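Local coordinates for protein malate dehydrogenase (Plasmodium falciparum, PDB 6Y91) that probably interconverts a 2-hydroxy acid and its 2-keto acid with NAD(+) as cofactor, as a malate dehydrogenase of the LDH/MDH superfamily, at residues I7-I12 with L28-V33; I73-G78 with A112-V117; I145-R150 with G172-L177. All coordinates share one frame; numbering follows the deposited sequence.

Contact 1. Residues I7-I12 with L28-V33; sequences IGSGQI and LILYDV. With NAD (nicotinamide-adenine-dinucleotide), chain E.
Ser9 and Asp32 meet through a nearly straight hydrogen bond. The backbone N of Ser9 gives its hydrogen to Asp32 OD2 at 2.7 Å, with an angle of 169° at the hydrogen. OD2 uses its anti lone pair, the one away from OD1. Asp32 OD2 also accepts a hydrogen bond from O3B of the adenosine ribose of NAD at 3.1 Å. Asp32 OD1 takes the other ribose hydroxyl, O2B of NAD, at 2.9 Å. The carboxylate thus grips both ribose hydroxyls, one with each oxygen. Ser9 N on OD2 and Val34 N on OD1 hold it in place, and Val33 N adds a weak bond to OD1. Its CG lies anti to the backbone N of Asp32 (chi1 -151°), which brings the group across to the turn.

This is the first beta-alpha-beta unit of a Rossmann fold: strand 3-7, helix 11-22, strand 27-31. The two strands run parallel, paired at Ile7 and Tyr31. The turn after the first strand carries Gly8 and Gly10 of a GxGxxG pattern, and an acid follows the second strand, as is usual in NAD-dependent Rossmann enzymes. Gly10 CA lies 3.1 Å from O5B of NAD, so the backbone passes close to the cofactor.

Tyr31 O has two donors, which come from opposite faces of its carbonyl plane. Gly8 N donates to Tyr31 O at 2.8 Å. Ser9 OG donates to Tyr31 O at 2.7 Å, from above the plane. On the apolar side, CG2 of Ile7 lies at the edge of the Tyr31 ring, 3.8 Å from CD2. CD2 of Leu30 touches CB of Ser9. Gly10 is the N-cap of helix 11-22, whose first turn points an amide at the cofactor: Ile12 N binds O1N of the nicotinamide-side phosphate at 3.0 Å.

Contact 2. Residues I73-G78 with A112-V117; sequences IVITAG and AFVICV. With NAD (nicotinamide-adenine-dinucleotide), chain E.
Ile75 and Val117 join where the two strands open toward NAD. The N of Val117 bonds to Ile75 O at 2.8 Å. Three more backbone bonds alternate behind it: Ile75 N to Ile115 O, Ile115 N to Ile73 O, and Ile73 N to Phe113 O. This is regular parallel pairing, with the short strand axes 4.8 Å apart and 18° from parallel. CA of Val74 adds a CH contact to Ile115 O.

Ile73, Ile75, Val114 and Cys116 share one face of the sheet. There CD1 of Ile75 crosses to CG1 of Val114 at 3.8 Å and also meets SG of Cys116. Val74 and Ile115 lie on the other face. CD1 of Ile73 packs on CB of Ala112 at 3.6 Å. CG1 of Val74 touches CG2 of Val117 at 4.0 Å. Thr76 lies beside Val117, pointing the same way, with its CG2 3.6 Å from CB of Val117. CG1 of Val117 lies anti to its backbone N (chi1 -173°) and meets O4D of the nicotinamide ribose.

Farther out, helices 92-108 and 121-132 cover the face of Ile73 and Ile75. Helix 230-244 covers that of Val74 and Ile115. Strand 3-7 pairs with the other edge of strand 72-75, and strand 139-141 lies beyond 113-116, so both are inner strands of the parallel Rossmann sheet.

At the C-terminal ends the pairing gives way to cofactor binding. Ala77 CB lies 3.4 Å from N3A of the adenine. Val117 O accepts a weak hydrogen bond of 3.3 Å from the carboxamide N7N of NAD. This is consistent with the strand end having a modest part in orienting the carboxamide, alongside other bonds to NAD such as that to Met142 O.

Contact 3. Residues I145-R150 with G172-L177; sequences ILDTSR and GGHGDL. With NAD (nicotinamide-adenine-dinucleotide), chain E.
Asp147 faces His174 with the carboxylate and imidazole planes nearly parallel, 18° apart, but offset. His174 ND1 donates to Asp147 OD2 at 2.9 Å. The bond is bent, 141° at the hydrogen, and it reaches OD2 on the syn side, tilted out of the carboxylate plane. OD2 sits at the ring edge, and the bond limits how the ring can turn. CG of His174 lies anti to its backbone N (chi1 -170°), which carries the ring over to the helix. O7N of the NAD carboxamide lies over one face of the His174 ring. CD2 of Leu146 reaches CE1 of His174 at 3.8 Å and also approaches O7N. CG of Leu146 lies over the centre of one face of the Arg150 guanidinium.

His174 is the predicted proton acceptor; its bond to Asp147 is consistent with the His-Asp pair of LDH/MDH enzymes. Arg150 is predicted to bind substrate. Asp147 and Arg150 belong to helix 144-158. His174 lies in the loop between strands 166-172 and 178-187. Helix 230-244 packs on Leu146, and helix 203-224 on Arg150, which also touches His47 of the second subunit.

All three contacts touch NAD. Contact 1 binds the adenosine ribose and a phosphate oxygen, contact 2 touches both the adenine and the nicotinamide half, and contact 3 meets the carboxamide. Contacts 1 and 2 belong to one parallel sheet, with centres about 10 Å apart. They touch directly: Ile7 N lies 2.8 Å from Val74 O and Ile7 O lies 3.0 Å from Thr76 N, both probable hydrogen bonds. Contact 3 is in the C-terminal alpha/beta domain. Its centre is about 18 Å from that of contact 2 and about 24 Å from that of contact 1. Its nearest atoms are about 7 Å from either, so NAD bridges the gap to the predicted catalytic His174.

Contact 1. Residues I7-I12 with L28-V33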
loop_
_atom_site.group_PDB
_atom_site.type_symbol
_atom_site.label_atom_id
_atom_site.label_comp_id
_atom_site.label_asym_id
_atom_site.label_seq_id
_atom_site.Cartn_x
_atom_site.Cartn_y
_atom_site.Cartn_z
ATOM N N ILE A 7 12.662 -21.493 -4.492
ATOM C CA ILE A 7 13.613 -22.506 -4.963
ATOM C C ILE A 7 14.099 -22.050 -6.335
ATOM O O ILE A 7 13.493 -22.333 -7.369
ATOM C CB ILE A 7 12.994 -23.900 -4.992
ATOM C CG1 ILE A 7 12.603 -24.320 -3.577
ATOM C CG2 ILE A 7 13.963 -24.910 -5.596
ATOM C CD1 ILE A 7 12.040 -25.709 -3.494
ATOM N N GLY A 8 15.220 -21.337 -6.338
ATOM C CA GLY A 8 15.639 -20.568 -7.493
ATOM C C GLY A 8 15.655 -19.093 -7.156
ATOM O O GLY A 8 14.606 -18.491 -6.906
ATOM N N SER A 9 16.843 -18.497 -7.145
ATOM C CA SER A 9 17.028 -17.100 -6.776
ATOM C C SER A 9 17.556 -16.296 -7.954
ATOM O O SER A 9 18.430 -15.438 -7.808
ATOM C CB SER A 9 17.957 -16.978 -5.571
ATOM O OG SER A 9 17.673 -17.981 -4.610
ATOM N N GLY A 10 17.022 -16.569 -9.139
ATOM C CA GLY A 10 17.286 -15.759 -10.311
ATOM C C GLY A 10 16.370 -14.558 -10.391
ATOM O O GLY A 10 15.874 -14.052 -9.376
ATOM N N GLN A 11 16.131 -14.098 -11.621
ATOM C CA GLN A 11 15.425 -12.836 -11.813
ATOM C C GLN A 11 13.980 -12.914 -11.334
ATOM O O GLN A 11 13.486 -11.982 -10.690
ATOM C CB GLN A 11 15.496 -12.414 -13.280
ATOM C CG GLN A 11 16.699 -11.538 -13.604
ATOM C CD GLN A 11 16.553 -10.111 -13.094
ATOM O OE1 GLN A 11 16.472 -9.870 -11.887
ATOM N NE2 GLN A 11 16.526 -9.157 -14.015
ATOM N N ILE A 12 13.280 -14.010 -11.635
ATOM C CA ILE A 12 11.880 -14.112 -11.235
ATOM C C ILE A 12 11.771 -14.358 -9.735
ATOM O O ILE A 12 10.970 -13.720 -9.042
ATOM C CB ILE A 12 11.164 -15.213 -12.037
ATOM C CG1 ILE A 12 11.058 -14.818 -13.512
ATOM C CG2 ILE A 12 9.781 -15.485 -11.460
ATOM C CD1 ILE A 12 10.299 -15.825 -14.360
ATOM N N LEU A 28 11.171 -15.010 4.098
ATOM C CA LEU A 28 11.719 -15.532 2.854
ATOM C C LEU A 28 12.922 -16.437 3.089
ATOM O O LEU A 28 13.789 -16.133 3.913
ATOM C CB LEU A 28 12.142 -14.395 1.928
ATOM C CG LEU A 28 11.058 -13.429 1.476
ATOM C CD1 LEU A 28 11.697 -12.399 0.572
ATOM C CD2 LEU A 28 9.947 -14.182 0.763
ATOM N N ILE A 29 12.963 -17.552 2.367
ATOM C CA ILE A 29 14.188 -18.317 2.159
ATOM C C ILE A 29 14.507 -18.315 0.670
ATOM O O ILE A 29 13.728 -18.829 -0.144
ATOM C CB ILE A 29 14.091 -19.747 2.709
ATOM C CG1 ILE A 29 14.178 -19.714 4.236
ATOM C CG2 ILE A 29 15.226 -20.591 2.148
ATOM C CD1 ILE A 29 13.253 -20.647 4.920
ATOM N N LEU A 30 15.641 -17.721 0.313
ATOM C CA LEU A 30 16.125 -17.699 -1.063
ATOM C C LEU A 30 17.122 -18.839 -1.237
ATOM O O LEU A 30 18.232 -18.789 -0.696
ATOM C CB LEU A 30 16.761 -16.351 -1.386
ATOM C CG LEU A 30 15.744 -15.270 -1.742
ATOM C CD1 LEU A 30 16.244 -13.904 -1.315
ATOM C CD2 LEU A 30 15.458 -15.296 -3.234
ATOM N N TYR A 31 16.716 -19.880 -1.957
ATOM C CA TYR A 31 17.571 -21.027 -2.219
ATOM C C TYR A 31 18.037 -21.014 -3.669
ATOM O O TYR A 31 17.268 -20.690 -4.579
ATOM C CB TYR A 31 16.844 -22.341 -1.923
ATOM C CG TYR A 31 17.569 -23.556 -2.457
ATOM C CD1 TYR A 31 18.710 -24.040 -1.830
ATOM C CD2 TYR A 31 17.122 -24.210 -3.596
ATOM C CE1 TYR A 31 19.381 -25.147 -2.318
ATOM C CE2 TYR A 31 17.785 -25.316 -4.093
ATOM C CZ TYR A 31 18.914 -25.781 -3.450
ATOM O OH TYR A 31 19.577 -26.882 -3.939
ATOM N N ASP A 32 19.301 -21.374 -3.875
ATOM C CA ASP A 32 19.840 -21.556 -5.211
ATOM C C ASP A 32 20.996 -22.540 -5.134
ATOM O O ASP A 32 21.532 -22.817 -4.057
ATOM C CB ASP A 32 20.296 -20.228 -5.829
ATOM C CG ASP A 32 20.191 -20.222 -7.343
ATOM O OD1 ASP A 32 21.094 -20.775 -8.004
ATOM O OD2 ASP A 32 19.205 -19.664 -7.871
ATOM N N VAL A 33 21.376 -23.068 -6.296
ATOM C CA VAL A 33 22.481 -24.016 -6.359
ATOM C C VAL A 33 23.836 -23.319 -6.446
ATOM O O VAL A 33 24.850 -23.902 -6.033
ATOM C CB VAL A 33 22.287 -24.987 -7.543
ATOM C CG1 VAL A 33 22.508 -24.277 -8.871
ATOM C CG2 VAL A 33 23.201 -26.199 -7.408
HETATM P PA NAD E . 17.188 -17.461 -14.097
HETATM O O1A NAD E . 17.503 -16.049 -14.215
HETATM O O2A NAD E . 18.237 -18.076 -14.879
HETATM O O5B NAD E . 17.206 -17.968 -12.551
HETATM C C5B NAD E . 17.096 -19.360 -12.357
HETATM C C4B NAD E . 17.975 -19.793 -11.261
HETATM O O4B NAD E . 17.848 -21.269 -11.083
HETATM C C3B NAD E . 19.403 -19.499 -11.609
HETATM O O3B NAD E . 19.939 -18.528 -10.644
HETATM C C2B NAD E . 20.127 -20.749 -11.523
HETATM O O2B NAD E . 21.397 -20.535 -10.834
HETATM C C1B NAD E . 19.248 -21.627 -10.700
HETATM N N9A NAD E . 19.486 -23.030 -10.819
HETATM C C8A NAD E . 20.061 -23.648 -11.845
HETATM N N7A NAD E . 20.113 -24.795 -11.636
HETATM C C5A NAD E . 19.578 -25.128 -10.433
HETATM C C6A NAD E . 19.384 -26.370 -9.682
HETATM N N6A NAD E . 19.816 -27.654 -10.217
HETATM N N1A NAD E . 18.746 -26.307 -8.370
HETATM C C2A NAD E . 18.384 -25.068 -7.955
HETATM N N3A NAD E . 18.554 -24.005 -8.606
HETATM C C4A NAD E . 19.060 -23.946 -9.675
HETATM O O3 NAD E . 15.705 -17.817 -14.702
HETATM P PN NAD E . 14.329 -16.901 -14.497
HETATM O O1N NAD E . 14.090 -16.550 -13.090
HETATM O O2N NAD E . 14.404 -15.601 -15.159
HETATM O O5D NAD E . 13.062 -17.838 -15.029
HETATM C C5D NAD E . 12.741 -18.974 -14.235
HETATM C C4D NAD E . 11.934 -19.972 -14.954
HETATM O O4D NAD E . 10.546 -19.480 -15.234
HETATM C C3D NAD E . 12.618 -20.150 -16.301
HETATM O O3D NAD E . 12.491 -21.485 -16.818
HETATM C C2D NAD E . 11.879 -19.270 -17.162
HETATM O O2D NAD E . 12.304 -19.584 -18.485
HETATM C C1D NAD E . 10.432 -19.591 -16.744
HETATM N N1N NAD E . 9.493 -18.832 -17.211
HETATM C C2N NAD E . 8.176 -19.271 -16.976
HETATM C C3N NAD E . 6.931 -18.388 -17.398
HETATM C C7N NAD E . 5.503 -18.910 -17.091
HETATM O O7N NAD E . 4.532 -18.387 -17.539
HETATM N N7N NAD E . 5.368 -20.088 -16.219
HETATM C C4N NAD E . 7.154 -17.177 -18.014
HETATM C C5N NAD E . 8.468 -16.685 -18.077
HETATM C C6N NAD E . 9.682 -17.535 -17.567
#

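Contact 2. Residues I73-G78 with A112-V117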
loop_
_atom_site.group_PDB
_atom_site.type_symbol
_atom_site.label_atom_id
_atom_site.label_comp_id
_atom_site.label_asym_id
_atom_site.label_seq_id
_atom_site.Cartn_x
_atom_site.Cartn_y
_atom_site.Cartn_z
ATOM N N ILE A 73 6.048 -22.628 -1.763
ATOM C CA ILE A 73 7.216 -22.988 -2.556
ATOM C C ILE A 73 7.032 -22.452 -3.966
ATOM O O ILE A 73 6.004 -22.710 -4.604
ATOM C CB ILE A 73 7.441 -24.508 -2.584
ATOM C CG1 ILE A 73 7.868 -24.999 -1.207
ATOM C CG2 ILE A 73 8.487 -24.873 -3.620
ATOM C CD1 ILE A 73 8.005 -26.476 -1.144
ATOM N N VAL A 74 8.021 -21.708 -4.450
ATOM C CA VAL A 74 8.016 -21.149 -5.796
ATOM C C VAL A 74 9.267 -21.656 -6.499
ATOM O O VAL A 74 10.390 -21.289 -6.126
ATOM C CB VAL A 74 7.965 -19.616 -5.783
ATOM C CG1 VAL A 74 8.131 -19.071 -7.192
ATOM C CG2 VAL A 74 6.653 -19.145 -5.176
ATOM N N ILE A 75 9.080 -22.497 -7.512
ATOM C CA ILE A 75 10.176 -23.183 -8.189
ATOM C C ILE A 75 10.436 -22.493 -9.522
ATOM O O ILE A 75 9.635 -22.599 -10.456
ATOM C CB ILE A 75 9.865 -24.670 -8.393
ATOM C CG1 ILE A 75 9.503 -25.319 -7.060
ATOM C CG2 ILE A 75 11.046 -25.382 -9.038
ATOM C CD1 ILE A 75 8.966 -26.711 -7.196
ATOM N N THR A 76 11.557 -21.777 -9.604
ATOM C CA THR A 76 12.067 -21.238 -10.858
ATOM C C THR A 76 13.376 -21.890 -11.280
ATOM O O THR A 76 13.962 -21.483 -12.289
ATOM C CB THR A 76 12.267 -19.720 -10.743
ATOM O OG1 THR A 76 13.059 -19.431 -9.586
ATOM C CG2 THR A 76 10.929 -19.012 -10.619
ATOM N N ALA A 77 13.845 -22.884 -10.528
ATOM C CA ALA A 77 15.132 -23.518 -10.789
ATOM C C ALA A 77 15.164 -24.169 -12.167
ATOM O O ALA A 77 14.295 -24.974 -12.510
ATOM C CB ALA A 77 15.428 -24.555 -9.706
ATOM N N GLY A 78 16.170 -23.812 -12.956
ATOM C CA GLY A 78 16.378 -24.430 -14.262
ATOM C C GLY A 78 17.340 -23.593 -15.087
ATOM O O GLY A 78 18.189 -22.885 -14.543
ATOM N N ALA A 112 3.553 -28.073 1.862
ATOM C CA ALA A 112 3.607 -26.753 1.252
ATOM C C ALA A 112 2.749 -26.687 -0.005
ATOM O O ALA A 112 2.638 -27.661 -0.757
ATOM C CB ALA A 112 5.048 -26.391 0.900
ATOM N N PHE A 113 2.135 -25.526 -0.225
ATOM C CA PHE A 113 1.542 -25.200 -1.513
ATOM C C PHE A 113 2.649 -24.839 -2.499
ATOM O O PHE A 113 3.522 -24.021 -2.191
ATOM C CB PHE A 113 0.557 -24.042 -1.350
ATOM C CG PHE A 113 -0.202 -23.696 -2.598
ATOM C CD1 PHE A 113 -0.885 -24.666 -3.312
ATOM C CD2 PHE A 113 -0.248 -22.384 -3.043
ATOM C CE1 PHE A 113 -1.591 -24.335 -4.455
ATOM C CE2 PHE A 113 -0.949 -22.044 -4.181
ATOM C CZ PHE A 113 -1.624 -23.020 -4.890
ATOM N N VAL A 114 2.612 -25.444 -3.686
ATOM C CA VAL A 114 3.748 -25.443 -4.604
ATOM C C VAL A 114 3.340 -24.776 -5.911
ATOM O O VAL A 114 2.396 -25.223 -6.576
ATOM C CB VAL A 114 4.269 -26.865 -4.867
ATOM C CG1 VAL A 114 5.496 -26.818 -5.768
ATOM C CG2 VAL A 114 4.585 -27.568 -3.556
ATOM N N ILE A 115 4.058 -23.712 -6.277
ATOM C CA ILE A 115 3.846 -22.963 -7.512
ATOM C C ILE A 115 5.087 -23.154 -8.380
ATOM O O ILE A 115 6.122 -22.527 -8.134
ATOM C CB ILE A 115 3.582 -21.477 -7.238
ATOM C CG1 ILE A 115 2.372 -21.283 -6.316
ATOM C CG2 ILE A 115 3.405 -20.705 -8.546
ATOM C CD1 ILE A 115 2.169 -19.831 -5.906
ATOM N N CYS A 116 4.982 -24.001 -9.406
ATOM C CA CYS A 116 6.089 -24.227 -10.331
ATOM C C CYS A 116 6.070 -23.187 -11.445
ATOM O O CYS A 116 5.000 -22.797 -11.924
ATOM C CB CYS A 116 6.009 -25.641 -10.915
ATOM S SG CYS A 116 5.861 -26.948 -9.682
ATOM N N VAL A 117 7.262 -22.743 -11.859
ATOM C CA VAL A 117 7.397 -21.671 -12.844
ATOM C C VAL A 117 8.292 -22.116 -13.992
ATOM O O VAL A 117 8.098 -21.704 -15.145
ATOM C CB VAL A 117 7.941 -20.377 -12.192
ATOM C CG1 VAL A 117 7.924 -19.195 -13.174
ATOM C CG2 VAL A 117 7.144 -20.034 -10.934
HETATM P PA NAD E . 17.188 -17.461 -14.097
HETATM O O1A NAD E . 17.503 -16.049 -14.215
HETATM O O2A NAD E . 18.237 -18.076 -14.879
HETATM O O5B NAD E . 17.206 -17.968 -12.551
HETATM C C5B NAD E . 17.096 -19.360 -12.357
HETATM C C4B NAD E . 17.975 -19.793 -11.261
HETATM O O4B NAD E . 17.848 -21.269 -11.083
HETATM C C3B NAD E . 19.403 -19.499 -11.609
HETATM O O3B NAD E . 19.939 -18.528 -10.644
HETATM C C2B NAD E . 20.127 -20.749 -11.523
HETATM O O2B NAD E . 21.397 -20.535 -10.834
HETATM C C1B NAD E . 19.248 -21.627 -10.700
HETATM N N9A NAD E . 19.486 -23.030 -10.819
HETATM C C8A NAD E . 20.061 -23.648 -11.845
HETATM N N7A NAD E . 20.113 -24.795 -11.636
HETATM C C5A NAD E . 19.578 -25.128 -10.433
HETATM C C6A NAD E . 19.384 -26.370 -9.682
HETATM N N6A NAD E . 19.816 -27.654 -10.217
HETATM N N1A NAD E . 18.746 -26.307 -8.370
HETATM C C2A NAD E . 18.384 -25.068 -7.955
HETATM N N3A NAD E . 18.554 -24.005 -8.606
HETATM C C4A NAD E . 19.060 -23.946 -9.675
HETATM O O3 NAD E . 15.705 -17.817 -14.702
HETATM P PN NAD E . 14.329 -16.901 -14.497
HETATM O O1N NAD E . 14.090 -16.550 -13.090
HETATM O O2N NAD E . 14.404 -15.601 -15.159
HETATM O O5D NAD E . 13.062 -17.838 -15.029
HETATM C C5D NAD E . 12.741 -18.974 -14.235
HETATM C C4D NAD E . 11.934 -19.972 -14.954
HETATM O O4D NAD E . 10.546 -19.480 -15.234
HETATM C C3D NAD E . 12.618 -20.150 -16.301
HETATM O O3D NAD E . 12.491 -21.485 -16.818
HETATM C C2D NAD E . 11.879 -19.270 -17.162
HETATM O O2D NAD E . 12.304 -19.584 -18.485
HETATM C C1D NAD E . 10.432 -19.591 -16.744
HETATM N N1N NAD E . 9.493 -18.832 -17.211
HETATM C C2N NAD E . 8.176 -19.271 -16.976
HETATM C C3N NAD E . 6.931 -18.388 -17.398
HETATM C C7N NAD E . 5.503 -18.910 -17.091
HETATM O O7N NAD E . 4.532 -18.387 -17.539
HETATM N N7N NAD E . 5.368 -20.088 -16.219
HETATM C C4N NAD E . 7.154 -17.177 -18.014
HETATM C C5N NAD E . 8.468 -16.685 -18.077
HETATM C C6N NAD E . 9.682 -17.535 -17.567
#

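Contact 3. Residues I145-R150 with G172-L177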
loop_
_atom_site.group_PDB
_atom_site.type_symbol
_atom_site.label_atom_id
_atom_site.label_comp_id
_atom_site.label_asym_id
_atom_site.label_seq_id
_atom_site.Cartn_x
_atom_site.Cartn_y
_atom_site.Cartn_z
ATOM N N ILE A 145 -2.361 -16.526 -15.876
ATOM C CA ILE A 145 -2.504 -15.145 -15.429
ATOM C C ILE A 145 -1.607 -14.230 -16.246
ATOM O O ILE A 145 -1.940 -13.060 -16.474
ATOM C CB ILE A 145 -2.195 -15.028 -13.925
ATOM C CG1 ILE A 145 -3.054 -15.994 -13.117
ATOM C CG2 ILE A 145 -2.419 -13.602 -13.436
ATOM C CD1 ILE A 145 -2.623 -16.088 -11.680
ATOM N N LEU A 146 -0.478 -14.752 -16.724
ATOM C CA LEU A 146 0.441 -13.953 -17.523
ATOM C C LEU A 146 -0.096 -13.753 -18.933
ATOM O O LEU A 146 -0.026 -12.645 -19.477
ATOM C CB LEU A 146 1.815 -14.625 -17.556
ATOM C CG LEU A 146 2.950 -13.932 -18.306
ATOM C CD1 LEU A 146 3.149 -12.523 -17.780
ATOM C CD2 LEU A 146 4.234 -14.746 -18.178
ATOM N N ASP A 147 -0.644 -14.812 -19.530
ATOM C CA ASP A 147 -1.298 -14.675 -20.825
ATOM C C ASP A 147 -2.544 -13.803 -20.713
ATOM O O ASP A 147 -2.785 -12.935 -21.561
ATOM C CB ASP A 147 -1.646 -16.056 -21.381
ATOM C CG ASP A 147 -0.418 -16.917 -21.613
ATOM O OD1 ASP A 147 0.649 -16.355 -21.939
ATOM O OD2 ASP A 147 -0.522 -18.153 -21.472
ATOM N N THR A 148 -3.354 -14.034 -19.674
ATOM C CA THR A 148 -4.561 -13.237 -19.462
ATOM C C THR A 148 -4.244 -11.750 -19.367
ATOM O O THR A 148 -4.934 -10.919 -19.975
ATOM C CB THR A 148 -5.284 -13.703 -18.199
ATOM O OG1 THR A 148 -5.739 -15.049 -18.376
ATOM C CG2 THR A 148 -6.474 -12.803 -17.899
ATOM N N SER A 149 -3.201 -11.393 -18.614
ATOM C CA SER A 149 -2.857 -9.985 -18.436
ATOM C C SER A 149 -2.441 -9.338 -19.749
ATOM O O SER A 149 -2.834 -8.203 -20.035
ATOM C CB SER A 149 -1.755 -9.840 -17.385
ATOM O OG SER A 149 -0.565 -10.498 -17.792
ATOM N N ARG A 150 -1.640 -10.038 -20.552
ATOM C CA ARG A 150 -1.230 -9.488 -21.841
ATOM C C ARG A 150 -2.427 -9.304 -22.769
ATOM O O ARG A 150 -2.550 -8.272 -23.442
ATOM C CB ARG A 150 -0.177 -10.392 -22.484
ATOM C CG ARG A 150 1.153 -10.388 -21.744
ATOM C CD ARG A 150 1.957 -11.664 -21.963
ATOM N NE ARG A 150 3.278 -11.565 -21.343
ATOM C CZ ARG A 150 4.175 -12.545 -21.315
ATOM N NH1 ARG A 150 3.904 -13.714 -21.882
ATOM N NH2 ARG A 150 5.347 -12.356 -20.723
ATOM N N GLY A 172 -5.478 -23.551 -21.371
ATOM C CA GLY A 172 -4.532 -24.324 -22.148
ATOM C C GLY A 172 -3.087 -23.984 -21.857
ATOM O O GLY A 172 -2.746 -23.245 -20.928
ATOM N N GLY A 173 -2.225 -24.551 -22.697
ATOM C CA GLY A 173 -0.797 -24.433 -22.476
ATOM C C GLY A 173 -0.303 -23.003 -22.581
ATOM O O GLY A 173 -0.856 -22.174 -23.303
ATOM N N HIS A 174 0.762 -22.718 -21.834
ATOM C CA HIS A 174 1.451 -21.434 -21.901
ATOM C C HIS A 174 2.316 -21.328 -23.151
ATOM O O HIS A 174 3.539 -21.231 -23.039
ATOM C CB HIS A 174 2.328 -21.247 -20.661
ATOM C CG HIS A 174 2.893 -19.869 -20.515
ATOM N ND1 HIS A 174 2.102 -18.750 -20.373
ATOM C CD2 HIS A 174 4.174 -19.429 -20.485
ATOM C CE1 HIS A 174 2.870 -17.681 -20.262
ATOM N NE2 HIS A 174 4.132 -18.066 -20.328
ATOM N N GLY A 175 1.719 -21.355 -24.339
ATOM C CA GLY A 175 2.520 -21.418 -25.550
ATOM C C GLY A 175 1.720 -21.081 -26.785
ATOM O O GLY A 175 0.870 -20.190 -26.749
ATOM N N ASP A 176 1.941 -21.830 -27.873
ATOM C CA ASP A 176 1.236 -21.568 -29.134
ATOM C C ASP A 176 -0.138 -22.135 -29.286
ATOM O O ASP A 176 -0.894 -21.642 -30.123
ATOM C CB ASP A 176 2.045 -22.064 -30.331
ATOM N N LEU A 177 -0.556 -23.077 -28.480
ATOM C CA LEU A 177 -1.963 -23.405 -28.505
ATOM C C LEU A 177 -2.591 -23.003 -27.173
ATOM O O LEU A 177 -2.958 -23.830 -26.318
ATOM C CB LEU A 177 -2.219 -24.855 -28.915
ATOM C CG LEU A 177 -1.887 -24.740 -30.434
ATOM C CD1 LEU A 177 -1.071 -25.917 -31.005
ATOM C CD2 LEU A 177 -3.083 -24.391 -31.311
HETATM P PA NAD E . 17.188 -17.461 -14.097
HETATM O O1A NAD E . 17.503 -16.049 -14.215
HETATM O O2A NAD E . 18.237 -18.076 -14.879
HETATM O O5B NAD E . 17.206 -17.968 -12.551
HETATM C C5B NAD E . 17.096 -19.360 -12.357
HETATM C C4B NAD E . 17.975 -19.793 -11.261
HETATM O O4B NAD E . 17.848 -21.269 -11.083
HETATM C C3B NAD E . 19.403 -19.499 -11.609
HETATM O O3B NAD E . 19.939 -18.528 -10.644
HETATM C C2B NAD E . 20.127 -20.749 -11.523
HETATM O O2B NAD E . 21.397 -20.535 -10.834
HETATM C C1B NAD E . 19.248 -21.627 -10.700
HETATM N N9A NAD E . 19.486 -23.030 -10.819
HETATM C C8A NAD E . 20.061 -23.648 -11.845
HETATM N N7A NAD E . 20.113 -24.795 -11.636
HETATM C C5A NAD E . 19.578 -25.128 -10.433
HETATM C C6A NAD E . 19.384 -26.370 -9.682
HETATM N N6A NAD E . 19.816 -27.654 -10.217
HETATM N N1A NAD E . 18.746 -26.307 -8.370
HETATM C C2A NAD E . 18.384 -25.068 -7.955
HETATM N N3A NAD E . 18.554 -24.005 -8.606
HETATM C C4A NAD E . 19.060 -23.946 -9.675
HETATM O O3 NAD E . 15.705 -17.817 -14.702
HETATM P PN NAD E . 14.329 -16.901 -14.497
HETATM O O1N NAD E . 14.090 -16.550 -13.090
HETATM O O2N NAD E . 14.404 -15.601 -15.159
HETATM O O5D NAD E . 13.062 -17.838 -15.029
HETATM C C5D NAD E . 12.741 -18.974 -14.235
HETATM C C4D NAD E . 11.934 -19.972 -14.954
HETATM O O4D NAD E . 10.546 -19.480 -15.234
HETATM C C3D NAD E . 12.618 -20.150 -16.301
HETATM O O3D NAD E . 12.491 -21.485 -16.818
HETATM C C2D NAD E . 11.879 -19.270 -17.162
HETATM O O2D NAD E . 12.304 -19.584 -18.485
HETATM C C1D NAD E . 10.432 -19.591 -16.744
HETATM N N1N NAD E . 9.493 -18.832 -17.211
HETATM C C2N NAD E . 8.176 -19.271 -16.976
HETATM C C3N NAD E . 6.931 -18.388 -17.398
HETATM C C7N NAD E . 5.503 -18.910 -17.091
HETATM O O7N NAD E . 4.532 -18.387 -17.539
HETATM N N7N NAD E . 5.368 -20.088 -16.219
HETATM C C4N NAD E . 7.154 -17.177 -18.014
HETATM C C5N NAD E . 8.468 -16.685 -18.077
HETATM C C6N NAD E . 9.682 -17.535 -17.567
#